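Local structure of putative oxidoreductase (Salmonella enterica subsp. enterica serovar Typhimurium, 3NX4) at residues H35-L39 and S118-M122; Q173-G179 and A192-R198; V219-A225 and G244-T250. The protein binds NADP(H) and probably reduces acryloyl-CoA, as the YhdH member of the medium-chain dehydrogenase/reductase superfamily. All coordinates share one frame; numbering follows the deposited sequence.

Contact 1 of 3, residues H35-L39 and S118-M122; sequences HWSSL and SRNAM
The indole of Trp36 carries the aliphatic part of Arg119 over one face, while Ser118 OG sits at its edge, near the ring plane, 3.5 Å from Trp36 CD1. Arg119 CG stands above the six-membered ring, 3.6 Å from its centroid and only 10° off the normal, a CH-pi contact. Fully extended from CG to NE, with CG trans to the backbone N (chi1 -176°), the arginine runs on across the indole until its NE lies 3.5 Å from Trp36 CH2. There the guanidinium turns its own edge to the ring, the two planes 85° apart, so this is not a stacked cation-pi pair; its NH2 forms a salt bridge with Glu297. Together these groups join the start of helix 118-140 to strand 30-39 of the GroES-like part of the fold, where His35 and Trp36 form a classic beta bulge opposite Ala66. At the foot of the Trp36 side chain, Met122, a selenomethionine, brings CG to 3.6 Å from Trp36 CB. Further along the strand, Ser38 CB packs 3.4 Å from Met122 O, and both Ser38 OG and that carbonyl accept hydrogen bonds from Arg318 NH2. At the other end, one water bridges His35 ND1 and Ser118 OG.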
loop_
_atom_site.group_PDB
_atom_site.type_symbol
_atom_site.label_atom_id
_atom_site.label_comp_id
_atom_site.label_asym_id
_atom_site.label_seq_id
_atom_site.Cartn_x
_atom_site.Cartn_y
_atom_site.Cartn_z
ATOM N N HIS A 35 9.866 36.070 3.617
ATOM C CA HIS A 35 10.334 36.394 4.960
ATOM C C HIS A 35 10.948 35.190 5.652
ATOM O O HIS A 35 11.829 35.340 6.495
ATOM C CB HIS A 35 9.201 36.986 5.794
ATOM C CG HIS A 35 8.680 38.278 5.246
ATOM N ND1 HIS A 35 7.339 38.593 5.223
ATOM C CD2 HIS A 35 9.323 39.327 4.680
ATOM C CE1 HIS A 35 7.177 39.784 4.673
ATOM N NE2 HIS A 35 8.366 40.250 4.332
ATOM N N TRP A 36 10.484 33.999 5.280
ATOM C CA TRP A 36 10.999 32.756 5.844
ATOM C C TRP A 36 11.081 31.678 4.778
ATOM O O TRP A 36 10.273 31.648 3.846
ATOM C CB TRP A 36 10.087 32.262 6.967
ATOM C CG TRP A 36 9.929 33.248 8.068
ATOM C CD1 TRP A 36 8.919 34.161 8.217
ATOM C CD2 TRP A 36 10.809 33.437 9.176
ATOM N NE1 TRP A 36 9.119 34.902 9.357
ATOM C CE2 TRP A 36 10.276 34.481 9.959
ATOM C CE3 TRP A 36 12.000 32.822 9.587
ATOM C CZ2 TRP A 36 10.894 34.925 11.129
ATOM C CZ3 TRP A 36 12.610 33.268 10.744
ATOM C CH2 TRP A 36 12.054 34.304 11.504
ATOM N N SER A 37 12.069 30.804 4.914
ATOM C CA SER A 37 12.112 29.570 4.144
ATOM C C SER A 37 12.551 28.449 5.092
ATOM O O SER A 37 12.559 28.635 6.309
ATOM C CB SER A 37 13.054 29.691 2.942
ATOM O OG SER A 37 12.982 28.534 2.115
ATOM N N SER A 38 12.902 27.290 4.544
ATOM C CA SER A 38 13.420 26.204 5.364
ATOM C C SER A 38 14.338 25.308 4.550
ATOM O O SER A 38 14.462 25.472 3.340
ATOM C CB SER A 38 12.274 25.386 5.985
ATOM O OG SER A 38 11.814 24.362 5.120
ATOM N N LEU A 39 15.016 24.387 5.221
ATOM C CA LEU A 39 15.815 23.397 4.523
ATOM C C LEU A 39 15.229 22.020 4.770
ATOM O O LEU A 39 15.172 21.561 5.911
ATOM C CB LEU A 39 17.260 23.409 5.011
ATOM C CG LEU A 39 18.044 24.690 4.754
ATOM C CD1 LEU A 39 19.491 24.536 5.252
ATOM C CD2 LEU A 39 18.006 25.035 3.275
ATOM N N SER A 118 3.629 33.238 9.937
ATOM C CA SER A 118 4.487 33.013 8.781
ATOM C C SER A 118 5.737 32.212 9.191
ATOM O O SER A 118 6.161 31.291 8.486
ATOM C CB SER A 118 4.870 34.372 8.167
ATOM O OG SER A 118 5.641 34.224 6.990
ATOM N N ARG A 119 6.312 32.548 10.348
ATOM C CA ARG A 119 7.498 31.851 10.842
ATOM C C ARG A 119 7.197 30.378 11.142
ATOM O O ARG A 119 7.959 29.477 10.772
ATOM C CB ARG A 119 8.076 32.559 12.086
ATOM C CG ARG A 119 9.381 31.937 12.612
ATOM C CD ARG A 119 9.904 32.686 13.844
ATOM N NE ARG A 119 11.227 32.214 14.245
ATOM C CZ ARG A 119 11.451 31.243 15.134
ATOM N NH1 ARG A 119 10.438 30.640 15.739
ATOM N NH2 ARG A 119 12.696 30.888 15.436
ATOM N N ASN A 120 6.075 30.129 11.803
ATOM C CA ASN A 120 5.695 28.755 12.121
ATOM C C ASN A 120 5.337 27.916 10.902
ATOM O O ASN A 120 5.536 26.698 10.905
ATOM C CB ASN A 120 4.583 28.720 13.162
ATOM C CG ASN A 120 5.097 29.055 14.557
ATOM O OD1 ASN A 120 6.302 29.025 14.797
ATOM N ND2 ASN A 120 4.192 29.374 15.474
ATOM N N ALA A 121 4.824 28.572 9.863
ATOM C CA ALA A 121 4.470 27.895 8.623
ATOM C C ALA A 121 5.701 27.236 8.020
ATOM O O ALA A 121 5.611 26.180 7.391
ATOM C CB ALA A 121 3.849 28.892 7.622
HETATM N N MSE A 122 6.854 27.865 8.215
HETATM C CA MSE A 122 8.104 27.368 7.644
HETATM C C MSE A 122 8.851 26.413 8.585
HETATM O O MSE A 122 9.592 25.545 8.129
HETATM C CB MSE A 122 9.001 28.528 7.208
HETATM C CG MSE A 122 8.475 29.243 5.950
HETATM SE SE MSE A 122 8.444 28.001 4.457
HETATM C CE MSE A 122 6.522 27.613 4.388
HETATM O O HOH W 1 5.528 37.107 6.416
#

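Contact 2 of 3, residues Q173-G179 and A192-R198; sequences QVAAVSG and ANRILSR. With NAP (NADP nicotinamide-adenine-dinucleotide phosphate), chain C.
A right-handed beta-alpha-beta unit of the Rossmann-type nucleotide-binding domain pairs strands 174-178 and 194-197 in parallel, and its C-terminal end receives the 2'-phosphate of NADP. Backbone hydrogen bonds alternate between the strands: Ala176 N donates to Arg194 O and Leu196 N to Ala176 O, both at 2.8 Å, Ser178 N follows with Leu196 O, and Arg198 N closes the series on Ser178 O. Val174 O accepts from the backbone N of both Asn193 and Arg194, while Asn193 turns its amide back so that OD1 takes a nearly straight bond (169°) from Val174 N at 2.8 Å. At the cofactor end, Gly179 N points at phosphate O2X, 2.8 Å away, and Ser178 OG also donates to O1X, at a doubtfully short distance. Arg198 NH1 adds a weak bond to O2X, 3.0 Å long, in the guanidinium plane. One face of this guanidinium lies against adenine C2A and the other over Gly179 CA, which clamps it between cofactor and backbone. Ala176 and Ser178 face Leu187 of helix 184-190, Ala175 and Leu196 meet Trp212 of strand 212-217 on the other side of the sheet, and strand 150-152 continues the sheet beyond 174-178.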
loop_
_atom_site.group_PDB
_atom_site.type_symbol
_atom_site.label_atom_id
_atom_site.label_comp_id
_atom_site.label_asym_id
_atom_site.label_seq_id
_atom_site.Cartn_x
_atom_site.Cartn_y
_atom_site.Cartn_z
ATOM N N GLN A 173 0.130 5.820 21.008
ATOM C CA GLN A 173 1.351 5.369 21.631
ATOM C C GLN A 173 2.322 5.342 20.454
ATOM O O GLN A 173 2.017 4.750 19.444
ATOM C CB GLN A 173 1.181 3.974 22.214
ATOM C CG GLN A 173 0.348 3.948 23.468
ATOM C CD GLN A 173 1.021 4.672 24.589
ATOM O OE1 GLN A 173 2.193 4.466 24.845
ATOM N NE2 GLN A 173 0.287 5.527 25.262
ATOM N N VAL A 174 3.469 5.995 20.593
ATOM C CA VAL A 174 4.426 6.171 19.512
ATOM C C VAL A 174 5.762 5.500 19.827
ATOM O O VAL A 174 6.326 5.708 20.897
ATOM C CB VAL A 174 4.695 7.675 19.247
ATOM C CG1 VAL A 174 5.761 7.828 18.186
ATOM C CG2 VAL A 174 3.386 8.394 18.804
ATOM N N ALA A 175 6.269 4.716 18.878
ATOM C CA ALA A 175 7.632 4.184 18.954
ATOM C C ALA A 175 8.469 4.959 17.938
ATOM O O ALA A 175 8.043 5.156 16.806
ATOM C CB ALA A 175 7.639 2.671 18.631
ATOM N N ALA A 176 9.629 5.457 18.350
ATOM C CA ALA A 176 10.495 6.196 17.428
ATOM C C ALA A 176 11.750 5.375 17.161
ATOM O O ALA A 176 12.350 4.853 18.094
ATOM C CB ALA A 176 10.876 7.563 18.022
ATOM N N VAL A 177 12.149 5.254 15.899
ATOM C CA VAL A 177 13.371 4.516 15.574
ATOM C C VAL A 177 14.433 5.523 15.146
ATOM O O VAL A 177 14.203 6.332 14.245
ATOM C CB VAL A 177 13.160 3.518 14.422
ATOM C CG1 VAL A 177 14.461 2.754 14.135
ATOM C CG2 VAL A 177 12.010 2.551 14.733
ATOM N N SER A 178 15.598 5.473 15.786
ATOM C CA SER A 178 16.691 6.376 15.436
ATOM C C SER A 178 18.019 5.621 15.433
ATOM O O SER A 178 18.222 4.718 16.232
ATOM C CB SER A 178 16.755 7.532 16.444
ATOM O OG SER A 178 17.858 8.385 16.186
ATOM N N GLY A 179 18.927 5.998 14.542
ATOM C CA GLY A 179 20.249 5.395 14.535
ATOM C C GLY A 179 21.243 6.203 15.364
ATOM O O GLY A 179 22.444 5.940 15.327
ATOM N N ALA A 192 7.632 10.767 22.108
ATOM C CA ALA A 192 7.858 9.345 21.820
ATOM C C ALA A 192 7.774 8.531 23.108
ATOM O O ALA A 192 8.372 8.896 24.111
ATOM C CB ALA A 192 9.186 9.127 21.136
ATOM N N ASN A 193 7.009 7.443 23.078
ATOM C CA ASN A 193 6.815 6.610 24.261
ATOM C C ASN A 193 7.865 5.504 24.358
ATOM O O ASN A 193 8.143 4.984 25.435
ATOM C CB ASN A 193 5.419 5.972 24.224
ATOM C CG ASN A 193 4.315 7.002 24.156
ATOM O OD1 ASN A 193 3.793 7.293 23.078
ATOM N ND2 ASN A 193 3.986 7.600 25.302
ATOM N N ARG A 194 8.423 5.137 23.212
ATOM C CA ARG A 194 9.391 4.062 23.134
ATOM C C ARG A 194 10.403 4.500 22.105
ATOM O O ARG A 194 10.033 5.078 21.082
ATOM C CB ARG A 194 8.700 2.772 22.660
ATOM C CG ARG A 194 9.381 1.504 23.089
ATOM C CD ARG A 194 8.962 0.314 22.240
ATOM N NE ARG A 194 7.540 -0.007 22.331
ATOM C CZ ARG A 194 7.002 -0.708 23.323
ATOM N NH1 ARG A 194 7.762 -1.134 24.331
ATOM N NH2 ARG A 194 5.704 -0.977 23.316
ATOM N N ILE A 195 11.681 4.254 22.371
ATOM C CA ILE A 195 12.717 4.527 21.371
ATOM C C ILE A 195 13.450 3.226 21.042
ATOM O O ILE A 195 13.845 2.506 21.948
ATOM C CB ILE A 195 13.700 5.633 21.856
ATOM C CG1 ILE A 195 12.947 6.955 22.046
ATOM C CG2 ILE A 195 14.819 5.836 20.848
ATOM C CD1 ILE A 195 13.590 7.878 23.022
ATOM N N LEU A 196 13.602 2.925 19.751
ATOM C CA LEU A 196 14.312 1.726 19.290
ATOM C C LEU A 196 15.492 2.107 18.407
ATOM O O LEU A 196 15.456 3.121 17.735
ATOM C CB LEU A 196 13.378 0.807 18.481
ATOM C CG LEU A 196 12.329 -0.061 19.178
ATOM C CD1 LEU A 196 11.364 0.785 19.967
ATOM C CD2 LEU A 196 11.564 -0.885 18.146
ATOM N N SER A 197 16.531 1.282 18.396
ATOM C CA SER A 197 17.708 1.555 17.580
ATOM C C SER A 197 17.507 1.057 16.168
ATOM O O SER A 197 16.997 -0.040 15.955
ATOM C CB SER A 197 18.967 0.870 18.155
ATOM O OG SER A 197 19.118 1.195 19.515
ATOM N N ARG A 198 17.953 1.861 15.212
ATOM C CA ARG A 198 17.986 1.483 13.809
ATOM C C ARG A 198 18.722 0.157 13.610
ATOM O O ARG A 198 18.434 -0.593 12.671
ATOM C CB ARG A 198 18.697 2.584 13.032
ATOM C CG ARG A 198 18.545 2.533 11.536
ATOM C CD ARG A 198 18.874 3.908 10.984
ATOM N NE ARG A 198 20.256 4.060 10.550
ATOM C CZ ARG A 198 20.924 5.212 10.550
ATOM N NH1 ARG A 198 20.362 6.331 11.003
ATOM N NH2 ARG A 198 22.174 5.241 10.116
HETATM P PA NAP C . 15.808 14.434 7.636
HETATM O O1A NAP C . 15.471 15.565 8.517
HETATM O O2A NAP C . 17.191 14.342 7.141
HETATM O O5B NAP C . 15.358 13.058 8.313
HETATM C C5B NAP C . 15.856 11.855 7.798
HETATM C C4B NAP C . 16.137 10.985 9.014
HETATM O O4B NAP C . 16.433 9.686 8.579
HETATM C C3B NAP C . 17.351 11.468 9.811
HETATM O O3B NAP C . 16.953 12.341 10.850
HETATM C C2B NAP C . 17.914 10.180 10.380
HETATM O O2B NAP C . 17.244 9.933 11.592
HETATM C C1B NAP C . 17.462 9.126 9.384
HETATM N N9A NAP C . 18.549 8.718 8.483
HETATM C C8A NAP C . 19.427 9.531 7.809
HETATM N N7A NAP C . 20.244 8.742 7.069
HETATM C C5A NAP C . 19.890 7.454 7.251
HETATM C C6A NAP C . 20.387 6.258 6.747
HETATM N N6A NAP C . 21.413 6.242 5.906
HETATM N N1A NAP C . 19.799 5.077 7.126
HETATM C C2A NAP C . 18.735 5.076 8.002
HETATM N N3A NAP C . 18.248 6.264 8.508
HETATM C C4A NAP C . 18.822 7.429 8.137
HETATM O O3 NAP C . 14.860 14.478 6.327
HETATM P PN NAP C . 13.351 14.996 6.176
HETATM O O1N NAP C . 13.332 16.370 5.625
HETATM O O2N NAP C . 12.676 14.721 7.465
HETATM O O5D NAP C . 12.855 13.955 5.051
HETATM C C5D NAP C . 12.826 12.584 5.368
HETATM C C4D NAP C . 12.698 11.769 4.091
HETATM O O4D NAP C . 11.443 12.046 3.517
HETATM C C3D NAP C . 13.739 12.167 3.059
HETATM O O3D NAP C . 14.141 11.018 2.345
HETATM C C2D NAP C . 13.001 13.106 2.134
HETATM O O2D NAP C . 13.514 13.052 0.825
HETATM C C1D NAP C . 11.608 12.514 2.195
HETATM N N1N NAP C . 10.534 13.467 1.889
HETATM C C2N NAP C . 9.736 13.205 0.813
HETATM C C3N NAP C . 8.683 14.049 0.474
HETATM C C7N NAP C . 7.570 13.456 -0.346
HETATM O O7N NAP C . 6.863 14.257 -1.258
HETATM N N7N NAP C . 7.285 12.170 -0.184
HETATM C C4N NAP C . 8.446 15.180 1.256
HETATM C C5N NAP C . 9.268 15.437 2.362
HETATM C C6N NAP C . 10.307 14.561 2.674
HETATM P P2B NAP C . 18.012 9.231 12.837
HETATM O O1X NAP C . 17.150 9.435 14.053
HETATM O O2X NAP C . 18.172 7.755 12.563
HETATM O O3X NAP C . 19.350 9.901 12.995
#

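Contact 3 of 3, residues V219-A225 and G244-T250; sequences VGDKVLA and GGFALPT. With NAP (NADP nicotinamide-adenine-dinucleotide phosphate), chain C.
Leu248 reaches across to Leu224 and carries the apolar part of the contact. Its CB leaves strand 247-251 neither straight at helix 221-229 nor away from it, but a chi1 near 180° sets CG beside the carbonyl carbon and brings the branched end nearer the helix. There CD1 takes most of the contact, 3.8 Å from Leu224 CD2 and nearly as near to Leu224 CG, while Leu248 CD2 also approaches Leu224 CD2. CD1 also touches the backbone of the helix at Asp221 O and Ala225 N, so this one methyl meets both side chain and backbone of the helix. Next to it, Ala225 CB presses on Pro249 O at 3.4 Å, and Pro249, the centre of an inverse gamma turn, brings its CD up to Asp221 O.

The direct hydrogen bonds are made by backbone. Gly244 N donates to Val219 O at 2.7 Å, in the carbonyl plane and on a lone pair; Asp221 N makes a weak bond to Ala247 O, whose oxygen also receives the CA-H of Asp221. The Asp221 side chain lies alongside without bonding across the contact: CB approaches the carbonyl oxygens of Gly244 and Gly245, and OD1 approaches Ala247 CB. At the far end a water donates to Ala225 O and is hydrogen-bonded to Thr250 OG1. Val219 and Gly244 also line the adenine: Val219 CG1 lies 3.4 Å from C2A of NADP, and Gly244 CA 3.5 Å from N1A.

Ala247, Leu248 and Thr250 pair antiparallel with a strand of the second subunit, and Leu224 packs on Val252 of that subunit. A sheet carried across the interface in this way is typical of dimers of medium-chain dehydrogenases and reductases, with the adenine pocket at the Gly244 end of the same contact.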
loop_
_atom_site.group_PDB
_atom_site.type_symbol
_atom_site.label_atom_id
_atom_site.label_comp_id
_atom_site.label_asym_id
_atom_site.label_seq_id
_atom_site.Cartn_x
_atom_site.Cartn_y
_atom_site.Cartn_z
ATOM N N VAL A 219 12.635 6.435 5.880
ATOM C CA VAL A 219 13.920 5.827 5.577
ATOM C C VAL A 219 13.980 4.930 4.349
ATOM O O VAL A 219 14.955 4.934 3.627
ATOM C CB VAL A 219 14.431 5.031 6.791
ATOM C CG1 VAL A 219 15.775 4.419 6.500
ATOM C CG2 VAL A 219 14.476 5.904 8.015
ATOM N N GLY A 220 12.937 4.149 4.133
ATOM C CA GLY A 220 12.912 3.238 3.016
ATOM C C GLY A 220 13.886 2.096 3.220
ATOM O O GLY A 220 14.305 1.811 4.323
ATOM N N ASP A 221 14.234 1.437 2.125
ATOM C CA ASP A 221 15.216 0.367 2.132
ATOM C C ASP A 221 14.896 -0.765 3.097
ATOM O O ASP A 221 13.764 -1.202 3.209
ATOM C CB ASP A 221 16.585 0.941 2.476
ATOM C CG ASP A 221 17.724 0.035 2.049
ATOM O OD1 ASP A 221 17.705 -0.450 0.907
ATOM O OD2 ASP A 221 18.631 -0.189 2.866
ATOM N N LYS A 222 15.924 -1.219 3.801
ATOM C CA LYS A 222 15.806 -2.304 4.760
ATOM C C LYS A 222 14.932 -1.984 5.957
ATOM O O LYS A 222 14.233 -2.843 6.458
ATOM C CB LYS A 222 17.176 -2.795 5.216
ATOM C CG LYS A 222 17.797 -3.795 4.275
ATOM C CD LYS A 222 19.207 -4.149 4.688
ATOM C CE LYS A 222 19.823 -5.141 3.728
ATOM N NZ LYS A 222 19.911 -4.575 2.368
ATOM N N VAL A 223 15.011 -0.756 6.441
ATOM C CA VAL A 223 14.222 -0.388 7.589
ATOM C C VAL A 223 12.747 -0.513 7.239
ATOM O O VAL A 223 12.003 -1.113 7.972
ATOM C CB VAL A 223 14.548 1.037 8.042
ATOM C CG1 VAL A 223 13.576 1.501 9.091
ATOM C CG2 VAL A 223 15.964 1.103 8.571
ATOM N N LEU A 224 12.364 -0.005 6.080
ATOM C CA LEU A 224 10.989 -0.094 5.626
ATOM C C LEU A 224 10.604 -1.543 5.419
ATOM O O LEU A 224 9.513 -1.950 5.778
ATOM C CB LEU A 224 10.793 0.694 4.340
ATOM C CG LEU A 224 9.450 0.548 3.635
ATOM C CD1 LEU A 224 8.314 0.835 4.582
ATOM C CD2 LEU A 224 9.392 1.446 2.422
ATOM N N ALA A 225 11.515 -2.324 4.848
ATOM C CA ALA A 225 11.237 -3.737 4.611
ATOM C C ALA A 225 10.933 -4.465 5.917
ATOM O O ALA A 225 10.014 -5.274 5.979
ATOM C CB ALA A 225 12.392 -4.394 3.889
ATOM N N GLY A 244 17.358 6.180 3.896
ATOM C CA GLY A 244 18.203 4.999 3.998
ATOM C C GLY A 244 18.497 4.310 2.676
ATOM O O GLY A 244 19.258 3.340 2.635
ATOM N N GLY A 245 17.894 4.804 1.598
ATOM C CA GLY A 245 18.021 4.181 0.290
ATOM C C GLY A 245 16.668 4.052 -0.392
ATOM O O GLY A 245 15.646 3.851 0.274
ATOM N N PHE A 246 16.650 4.161 -1.720
ATOM C CA PHE A 246 15.385 4.152 -2.468
ATOM C C PHE A 246 14.885 2.740 -2.779
ATOM O O PHE A 246 13.726 2.556 -3.141
ATOM C CB PHE A 246 15.519 4.939 -3.775
ATOM C CG PHE A 246 16.361 4.249 -4.804
ATOM C CD1 PHE A 246 15.782 3.417 -5.747
ATOM C CD2 PHE A 246 17.737 4.412 -4.816
ATOM C CE1 PHE A 246 16.561 2.768 -6.691
ATOM C CE2 PHE A 246 18.522 3.765 -5.757
ATOM C CZ PHE A 246 17.931 2.945 -6.696
ATOM N N ALA A 247 15.753 1.740 -2.656
ATOM C CA ALA A 247 15.329 0.370 -2.935
ATOM C C ALA A 247 14.309 -0.084 -1.895
ATOM O O ALA A 247 14.277 0.437 -0.777
ATOM C CB ALA A 247 16.529 -0.575 -2.963
ATOM N N LEU A 248 13.492 -1.060 -2.267
ATOM C CA LEU A 248 12.516 -1.651 -1.360
ATOM C C LEU A 248 12.599 -3.169 -1.469
ATOM O O LEU A 248 11.824 -3.779 -2.190
ATOM C CB LEU A 248 11.105 -1.149 -1.641
ATOM C CG LEU A 248 10.057 -1.664 -0.655
ATOM C CD1 LEU A 248 10.612 -1.725 0.750
ATOM C CD2 LEU A 248 8.804 -0.820 -0.712
ATOM N N PRO A 249 13.556 -3.767 -0.768
ATOM C CA PRO A 249 13.764 -5.217 -0.826
ATOM C C PRO A 249 12.832 -5.943 0.123
ATOM O O PRO A 249 13.223 -6.329 1.218
ATOM C CB PRO A 249 15.200 -5.367 -0.339
ATOM C CG PRO A 249 15.384 -4.241 0.595
ATOM C CD PRO A 249 14.580 -3.099 0.049
ATOM N N THR A 250 11.599 -6.131 -0.321
ATOM C CA THR A 250 10.567 -6.762 0.483
ATOM C C THR A 250 9.951 -7.969 -0.218
ATOM O O THR A 250 10.422 -8.405 -1.260
ATOM C CB THR A 250 9.465 -5.745 0.871
ATOM O OG1 THR A 250 8.518 -6.366 1.741
ATOM C CG2 THR A 250 8.756 -5.225 -0.359
HETATM P PA NAP C . 15.808 14.434 7.636
HETATM O O1A NAP C . 15.471 15.565 8.517
HETATM O O2A NAP C . 17.191 14.342 7.141
HETATM O O5B NAP C . 15.358 13.058 8.313
HETATM C C5B NAP C . 15.856 11.855 7.798
HETATM C C4B NAP C . 16.137 10.985 9.014
HETATM O O4B NAP C . 16.433 9.686 8.579
HETATM C C3B NAP C . 17.351 11.468 9.811
HETATM O O3B NAP C . 16.953 12.341 10.850
HETATM C C2B NAP C . 17.914 10.180 10.380
HETATM O O2B NAP C . 17.244 9.933 11.592
HETATM C C1B NAP C . 17.462 9.126 9.384
HETATM N N9A NAP C . 18.549 8.718 8.483
HETATM C C8A NAP C . 19.427 9.531 7.809
HETATM N N7A NAP C . 20.244 8.742 7.069
HETATM C C5A NAP C . 19.890 7.454 7.251
HETATM C C6A NAP C . 20.387 6.258 6.747
HETATM N N6A NAP C . 21.413 6.242 5.906
HETATM N N1A NAP C . 19.799 5.077 7.126
HETATM C C2A NAP C . 18.735 5.076 8.002
HETATM N N3A NAP C . 18.248 6.264 8.508
HETATM C C4A NAP C . 18.822 7.429 8.137
HETATM O O3 NAP C . 14.860 14.478 6.327
HETATM P PN NAP C . 13.351 14.996 6.176
HETATM O O1N NAP C . 13.332 16.370 5.625
HETATM O O2N NAP C . 12.676 14.721 7.465
HETATM O O5D NAP C . 12.855 13.955 5.051
HETATM C C5D NAP C . 12.826 12.584 5.368
HETATM C C4D NAP C . 12.698 11.769 4.091
HETATM O O4D NAP C . 11.443 12.046 3.517
HETATM C C3D NAP C . 13.739 12.167 3.059
HETATM O O3D NAP C . 14.141 11.018 2.345
HETATM C C2D NAP C . 13.001 13.106 2.134
HETATM O O2D NAP C . 13.514 13.052 0.825
HETATM C C1D NAP C . 11.608 12.514 2.195
HETATM N N1N NAP C . 10.534 13.467 1.889
HETATM C C2N NAP C . 9.736 13.205 0.813
HETATM C C3N NAP C . 8.683 14.049 0.474
HETATM C C7N NAP C . 7.570 13.456 -0.346
HETATM O O7N NAP C . 6.863 14.257 -1.258
HETATM N N7N NAP C . 7.285 12.170 -0.184
HETATM C C4N NAP C . 8.446 15.180 1.256
HETATM C C5N NAP C . 9.268 15.437 2.362
HETATM C C6N NAP C . 10.307 14.561 2.674
HETATM P P2B NAP C . 18.012 9.231 12.837
HETATM O O1X NAP C . 17.150 9.435 14.053
HETATM O O2X NAP C . 18.172 7.755 12.563
HETATM O O3X NAP C . 19.350 9.901 12.995
HETATM O O HOH W 2 9.879 -7.179 4.077
#

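In the fold
From the N terminus the chain first closes contact 1, bringing the start of helix 118-140 back onto strand 30-39 after 78 intervening residues of the GroES-like part. Contact 2 closes a shorter loop, 12 residues that include helix 184-190, and contact 3 follows with 18 residues between its segments, tying helix 221-229 to strand 247-251, whose sheet continues into the second subunit. The three lie in series, so none nests in or crosses another. Contacts 2 and 3 belong to the nucleotide-binding domain; they touch through Arg198 CG and Val223 CG2, and both reach the same NADP. Contact 1 lies apart, its nearest atoms about 15 Å from contact 3, on the opposite side of the chain's centre.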